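Local coordinates for endolysin (Clostridium phage phictp1, PDB 5A6S), which probably binds the clostridial cell wall, as the truncated wall-binding domain of a phage endolysin that would direct the lytic enzyme to its substrate, at residues E2-Y7 with P26-A31; K40-V45 with S54-L59. The protein carries 1 engineered substitution. All coordinates share one frame; numbering follows the deposited sequence.

Interaction 1 of 2, residues E2-Y7 with P26-A31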
loop_
_atom_site.group_PDB
_atom_site.type_symbol
_atom_site.label_atom_id
_atom_site.label_comp_id
_atom_site.label_asym_id
_atom_site.label_seq_id
_atom_site.Cartn_x
_atom_site.Cartn_y
_atom_site.Cartn_z
ATOM N N GLU B 2 18.228 -6.314 -12.014
ATOM C CA GLU B 2 18.931 -6.538 -10.774
ATOM C C GLU B 2 17.991 -6.950 -9.626
ATOM O O GLU B 2 18.375 -7.777 -8.788
ATOM C CB GLU B 2 19.646 -5.256 -10.362
ATOM C CG GLU B 2 20.392 -5.351 -9.045
ATOM C CD GLU B 2 21.748 -6.033 -9.171
ATOM O OE1 GLU B 2 22.090 -6.433 -10.311
ATOM O OE2 GLU B 2 22.460 -6.125 -8.146
ATOM N N ASN B 3 16.809 -6.316 -9.549
ATOM C CA ASN B 3 15.903 -6.577 -8.408
ATOM C C ASN B 3 14.471 -6.566 -8.869
ATOM O O ASN B 3 14.078 -5.736 -9.730
ATOM C CB ASN B 3 16.052 -5.506 -7.315
ATOM C CG ASN B 3 17.405 -5.480 -6.636
ATOM O OD1 ASN B 3 17.829 -6.409 -5.928
ATOM N ND2 ASN B 3 18.069 -4.322 -6.759
ATOM N N LEU B 4 13.662 -7.426 -8.252
ATOM C CA LEU B 4 12.227 -7.459 -8.459
ATOM C C LEU B 4 11.540 -7.913 -7.158
ATOM O O LEU B 4 12.052 -8.782 -6.447
ATOM C CB LEU B 4 11.909 -8.455 -9.582
ATOM C CG LEU B 4 10.508 -8.654 -10.038
ATOM C CD1 LEU B 4 9.880 -7.391 -10.586
ATOM C CD2 LEU B 4 10.477 -9.729 -11.115
ATOM N N VAL B 5 10.380 -7.303 -6.865
ATOM C CA VAL B 5 9.588 -7.633 -5.709
ATOM C C VAL B 5 8.239 -8.190 -6.124
ATOM O O VAL B 5 7.443 -7.558 -6.793
ATOM C CB VAL B 5 9.418 -6.424 -4.789
ATOM C CG1 VAL B 5 8.796 -6.856 -3.474
ATOM C CG2 VAL B 5 10.760 -5.755 -4.526
ATOM N N VAL B 6 7.964 -9.389 -5.626
ATOM C CA VAL B 6 6.718 -10.139 -5.847
ATOM C C VAL B 6 5.837 -10.087 -4.589
ATOM O O VAL B 6 6.313 -10.188 -3.438
ATOM C CB VAL B 6 6.983 -11.651 -6.146
ATOM C CG1 VAL B 6 5.736 -12.324 -6.717
ATOM C CG2 VAL B 6 8.093 -11.823 -7.136
ATOM N N TYR B 7 4.565 -9.899 -4.829
ATOM C CA TYR B 7 3.522 -9.851 -3.801
ATOM C C TYR B 7 2.308 -10.655 -4.293
ATOM O O TYR B 7 2.094 -10.786 -5.491
ATOM C CB TYR B 7 3.131 -8.406 -3.523
ATOM C CG TYR B 7 2.561 -7.744 -4.711
ATOM C CD1 TYR B 7 1.215 -7.818 -4.991
ATOM C CD2 TYR B 7 3.372 -7.096 -5.635
ATOM C CE1 TYR B 7 0.710 -7.205 -6.091
ATOM C CE2 TYR B 7 2.868 -6.499 -6.740
ATOM C CZ TYR B 7 1.566 -6.544 -6.987
ATOM O OH TYR B 7 1.084 -5.979 -8.100
ATOM N N PRO B 26 11.107 -2.677 -9.984
ATOM C CA PRO B 26 9.682 -2.967 -10.192
ATOM C C PRO B 26 9.072 -3.916 -9.141
ATOM O O PRO B 26 9.781 -4.596 -8.414
ATOM C CB PRO B 26 9.643 -3.637 -11.552
ATOM C CG PRO B 26 10.986 -3.381 -12.173
ATOM C CD PRO B 26 11.941 -3.305 -11.020
ATOM N N THR B 27 7.740 -4.020 -9.177
ATOM C CA THR B 27 7.015 -5.086 -8.423
ATOM C C THR B 27 6.264 -5.885 -9.434
ATOM O O THR B 27 5.971 -5.429 -10.524
ATOM C CB THR B 27 5.970 -4.495 -7.455
ATOM O OG1 THR B 27 4.980 -3.752 -8.194
ATOM C CG2 THR B 27 6.674 -3.576 -6.403
ATOM N N ILE B 28 5.907 -7.105 -9.058
ATOM C CA ILE B 28 5.054 -7.878 -9.903
ATOM C C ILE B 28 4.088 -8.683 -9.014
ATOM O O ILE B 28 4.491 -9.232 -7.964
ATOM C CB ILE B 28 5.887 -8.809 -10.840
ATOM C CG1 ILE B 28 4.984 -9.548 -11.821
ATOM C CG2 ILE B 28 6.677 -9.732 -9.956
ATOM C CD1 ILE B 28 5.643 -10.232 -13.053
ATOM N N ASN B 29 2.839 -8.731 -9.462
ATOM C CA ASN B 29 1.802 -9.582 -8.883
ATOM C C ASN B 29 2.157 -11.059 -9.179
ATOM O O ASN B 29 2.317 -11.413 -10.322
ATOM C CB ASN B 29 0.447 -9.229 -9.418
ATOM C CG ASN B 29 -0.698 -9.847 -8.584
ATOM O OD1 ASN B 29 -0.676 -11.069 -8.226
ATOM N ND2 ASN B 29 -1.684 -9.023 -8.295
ATOM N N ASN B 30 2.359 -11.815 -8.120
ATOM C CA ASN B 30 2.521 -13.285 -8.145
ATOM C C ASN B 30 1.569 -14.078 -9.029
ATOM O O ASN B 30 1.969 -15.130 -9.507
ATOM C CB ASN B 30 2.441 -13.867 -6.719
ATOM C CG ASN B 30 3.129 -15.286 -6.582
ATOM O OD1 ASN B 30 4.076 -15.666 -7.297
ATOM N ND2 ASN B 30 2.656 -16.029 -5.616
ATOM N N ALA B 31 0.376 -13.584 -9.292
ATOM C CA ALA B 31 -0.556 -14.251 -10.220
ATOM C C ALA B 31 -0.136 -14.158 -11.686
ATOM O O ALA B 31 -0.637 -14.907 -12.527
ATOM C CB ALA B 31 -1.958 -13.705 -10.047
HETATM O O HOH W 1 2.576 -4.768 -9.942
HETATM O O HOH W 2 -1.832 -5.951 -8.504
#
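The ring of Y7 folds back across the neighbouring strand instead of standing clear of the sheet. Its CG takes the crowded position between the backbone N and the carbonyl carbon (chi1 62°), which lays the ring over the backbone at N29: CA of N29 sits 3.9 Å from the Y7 ring centroid, a CH-pi contact over one face. The Y7 hydroxyl lies between two waters in the ring plane. One, 2.7 Å from Y7 OH, bridges to T27 OG1, and the other accepts from ND2 of N29; these side chains also bond to E17 and D9, respectively.

Strands 3-7 and 27-29 run parallel, with V5, V6 and Y7 opposite T27, I28 and N29. Four backbone hydrogen bonds join them, the shortest being I28 N to V5 O and N30 N to Y7 O, both 2.8 Å. At the end of the strand, OD1 of N29 accepts from A31 N on a lone pair (2.9 Å), closing an Asx turn. On the sheet face opposite Y7, I28 CG2 meets V6 CG2 at 3.8 Å and L4 CD2 at 4.0 Å.

The pair is the parallel core of a right-handed beta-alpha-beta unit whose crossover, helix 11-23, packs on V5, Y7 and T27; F34 and Y36 in loops cover the L4, V6 and I28 side, strand 41-45 continues the sheet beyond strand 3-7, and the T27 backbone hydrogen-bonds to a neighbouring subunit.

Interaction 2 of 2, residues K40-V45 with S54-L59; sequences KNVYAV and SYLTTL
This is a parallel strand pairing at one margin of the sheet, where 58-60 is the outermost strand within the chain and lies against strand 41-45. Y43 is bridged to T58 and A44 to L59, and A44 N donates to T58 O at 2.9 Å, nearly along the C=O axis. Around T57 the pattern changes. V42 O accepts from two consecutive amides, T57 N at 2.8 Å and T58 N at 3.1 Å, while T57 OG1 takes the V42 N-H at 2.6 Å. The T57 side chain thus stands in for a backbone carbonyl, its OG1 turned beside its own N (chi1 -46°).

In the four-stranded parallel sheet of order 2-1-3-4, this pair joins strand 41-45 to the outermost strand 58-60, and the chain passes from one to the other through a loop with no helix. L56, with CG anti to its backbone N, sets CD1 against A44 CB on the face that A44 shares with L59; at 3.4 Å these carbons are tighter than usual. L59 CD1 reaches the same methyl at 3.9 Å. On the other face T58 lies alongside Y43, its CB 3.8 Å from Y43 CD2, and the Y43 hydroxyl goes on to bond Y75.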
loop_
_atom_site.group_PDB
_atom_site.type_symbol
_atom_site.label_atom_id
_atom_site.label_comp_id
_atom_site.label_asym_id
_atom_site.label_seq_id
_atom_site.Cartn_x
_atom_site.Cartn_y
_atom_site.Cartn_z
ATOM N N LYS B 40 18.371 -11.041 -10.986
ATOM C CA LYS B 40 19.449 -11.343 -10.064
ATOM C C LYS B 40 18.926 -11.594 -8.636
ATOM O O LYS B 40 19.261 -12.601 -8.016
ATOM C CB LYS B 40 20.454 -10.203 -10.069
ATOM C CG LYS B 40 21.814 -10.551 -9.492
ATOM C CD LYS B 40 22.751 -11.113 -10.569
ATOM C CE LYS B 40 24.223 -11.066 -10.143
ATOM N NZ LYS B 40 24.477 -11.532 -8.737
ATOM N N ASN B 41 18.095 -10.677 -8.140
ATOM C CA ASN B 41 17.499 -10.757 -6.799
ATOM C C ASN B 41 15.970 -10.680 -6.893
ATOM O O ASN B 41 15.367 -9.662 -7.297
ATOM C CB ASN B 41 18.034 -9.662 -5.855
ATOM C CG ASN B 41 19.566 -9.558 -5.832
ATOM O OD1 ASN B 41 20.144 -8.627 -6.384
ATOM N ND2 ASN B 41 20.207 -10.468 -5.160
ATOM N N VAL B 42 15.328 -11.791 -6.557
ATOM C CA VAL B 42 13.876 -11.902 -6.515
ATOM C C VAL B 42 13.428 -11.928 -5.042
ATOM O O VAL B 42 13.694 -12.873 -4.299
ATOM C CB VAL B 42 13.416 -13.184 -7.185
ATOM C CG1 VAL B 42 11.914 -13.355 -7.004
ATOM C CG2 VAL B 42 13.781 -13.095 -8.656
ATOM N N TYR B 43 12.846 -10.825 -4.616
ATOM C CA TYR B 43 12.328 -10.681 -3.290
ATOM C C TYR B 43 10.853 -11.013 -3.352
ATOM O O TYR B 43 10.154 -10.683 -4.324
ATOM C CB TYR B 43 12.488 -9.247 -2.843
ATOM C CG TYR B 43 13.855 -8.815 -2.526
ATOM C CD1 TYR B 43 14.699 -8.358 -3.519
ATOM C CD2 TYR B 43 14.330 -8.852 -1.232
ATOM C CE1 TYR B 43 15.953 -7.898 -3.210
ATOM C CE2 TYR B 43 15.589 -8.398 -0.927
ATOM C CZ TYR B 43 16.381 -7.916 -1.943
ATOM O OH TYR B 43 17.617 -7.498 -1.672
ATOM N N ALA B 44 10.399 -11.722 -2.331
ATOM C CA ALA B 44 8.968 -11.939 -2.122
ATOM C C ALA B 44 8.599 -11.326 -0.807
ATOM O O ALA B 44 9.342 -11.470 0.159
ATOM C CB ALA B 44 8.640 -13.421 -2.042
ATOM N N VAL B 45 7.374 -10.769 -0.740
ATOM C CA VAL B 45 6.887 -10.135 0.447
ATOM C C VAL B 45 5.558 -10.791 0.905
ATOM O O VAL B 45 4.557 -10.758 0.185
ATOM C CB VAL B 45 6.737 -8.594 0.294
ATOM C CG1 VAL B 45 6.062 -8.011 1.531
ATOM C CG2 VAL B 45 8.114 -7.935 0.152
ATOM N N SER B 54 10.467 -20.687 -8.028
ATOM C CA SER B 54 11.664 -21.352 -7.515
ATOM C C SER B 54 12.868 -20.452 -7.559
ATOM O O SER B 54 13.837 -20.687 -6.848
ATOM C CB SER B 54 12.032 -22.642 -8.280
ATOM O OG SER B 54 12.321 -22.378 -9.642
ATOM N N TYR B 55 12.804 -19.421 -8.408
ATOM C CA TYR B 55 13.868 -18.384 -8.507
ATOM C C TYR B 55 13.959 -17.387 -7.312
ATOM O O TYR B 55 14.816 -16.485 -7.320
ATOM C CB TYR B 55 13.692 -17.599 -9.829
ATOM C CG TYR B 55 14.084 -18.402 -11.051
ATOM C CD1 TYR B 55 15.414 -18.780 -11.246
ATOM C CD2 TYR B 55 13.126 -18.795 -11.999
ATOM C CE1 TYR B 55 15.791 -19.557 -12.352
ATOM C CE2 TYR B 55 13.501 -19.544 -13.122
ATOM C CZ TYR B 55 14.825 -19.915 -13.292
ATOM O OH TYR B 55 15.169 -20.666 -14.391
ATOM N N LEU B 56 13.142 -17.578 -6.275
ATOM C CA LEU B 56 13.113 -16.692 -5.116
ATOM C C LEU B 56 14.459 -16.601 -4.454
ATOM O O LEU B 56 15.074 -17.601 -4.231
ATOM C CB LEU B 56 12.014 -17.173 -4.146
ATOM C CG LEU B 56 11.816 -16.527 -2.774
ATOM C CD1 LEU B 56 11.457 -15.074 -2.966
ATOM C CD2 LEU B 56 10.701 -17.183 -1.990
ATOM N N THR B 57 14.946 -15.387 -4.172
ATOM C CA THR B 57 16.215 -15.132 -3.512
ATOM C C THR B 57 15.999 -14.868 -2.013
ATOM O O THR B 57 16.765 -15.319 -1.155
ATOM C CB THR B 57 16.860 -13.766 -4.043
ATOM O OG1 THR B 57 16.801 -13.668 -5.441
ATOM C CG2 THR B 57 18.202 -13.579 -3.658
ATOM N N THR B 58 14.992 -14.034 -1.685
ATOM C CA THR B 58 14.766 -13.639 -0.303
ATOM C C THR B 58 13.253 -13.485 -0.062
ATOM O O THR B 58 12.577 -12.785 -0.808
ATOM C CB THR B 58 15.413 -12.254 -0.053
ATOM O OG1 THR B 58 16.850 -12.314 -0.107
ATOM C CG2 THR B 58 15.066 -11.722 1.323
ATOM N N LEU B 59 12.745 -14.056 1.025
ATOM C CA LEU B 59 11.341 -13.935 1.405
ATOM C C LEU B 59 11.329 -13.094 2.643
ATOM O O LEU B 59 12.036 -13.404 3.592
ATOM C CB LEU B 59 10.740 -15.302 1.724
ATOM C CG LEU B 59 9.426 -15.313 2.508
ATOM C CD1 LEU B 59 8.344 -14.909 1.528
ATOM C CD2 LEU B 59 9.118 -16.707 3.105
#

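Overall arrangement
Both contacts are parallel pairings in one sheet: interaction 1 adds 27-29 to strand 3-7, and interaction 2 adds 58-60 to strand 41-45, the two inner strands being neighbours. Those two strands join them directly: L4 O lies 2.9 Å from Y43 N and V6 N 2.9 Å from Y43 O, both probable hydrogen bonds, and the contact centres are about 9 Å apart. Interaction 1 is buried and closes a helix-connected unit before interaction 2 opens; interaction 2 is only partly buried, and its strands are connected by a loop without helix. Their chemistry differs: regular backbone bonding with an aromatic ring and bridging waters in the first, a threonine hydroxyl and a doubly used carbonyl around T57 in the second. Helix 11-23 serves both, packing on V5 and Y43.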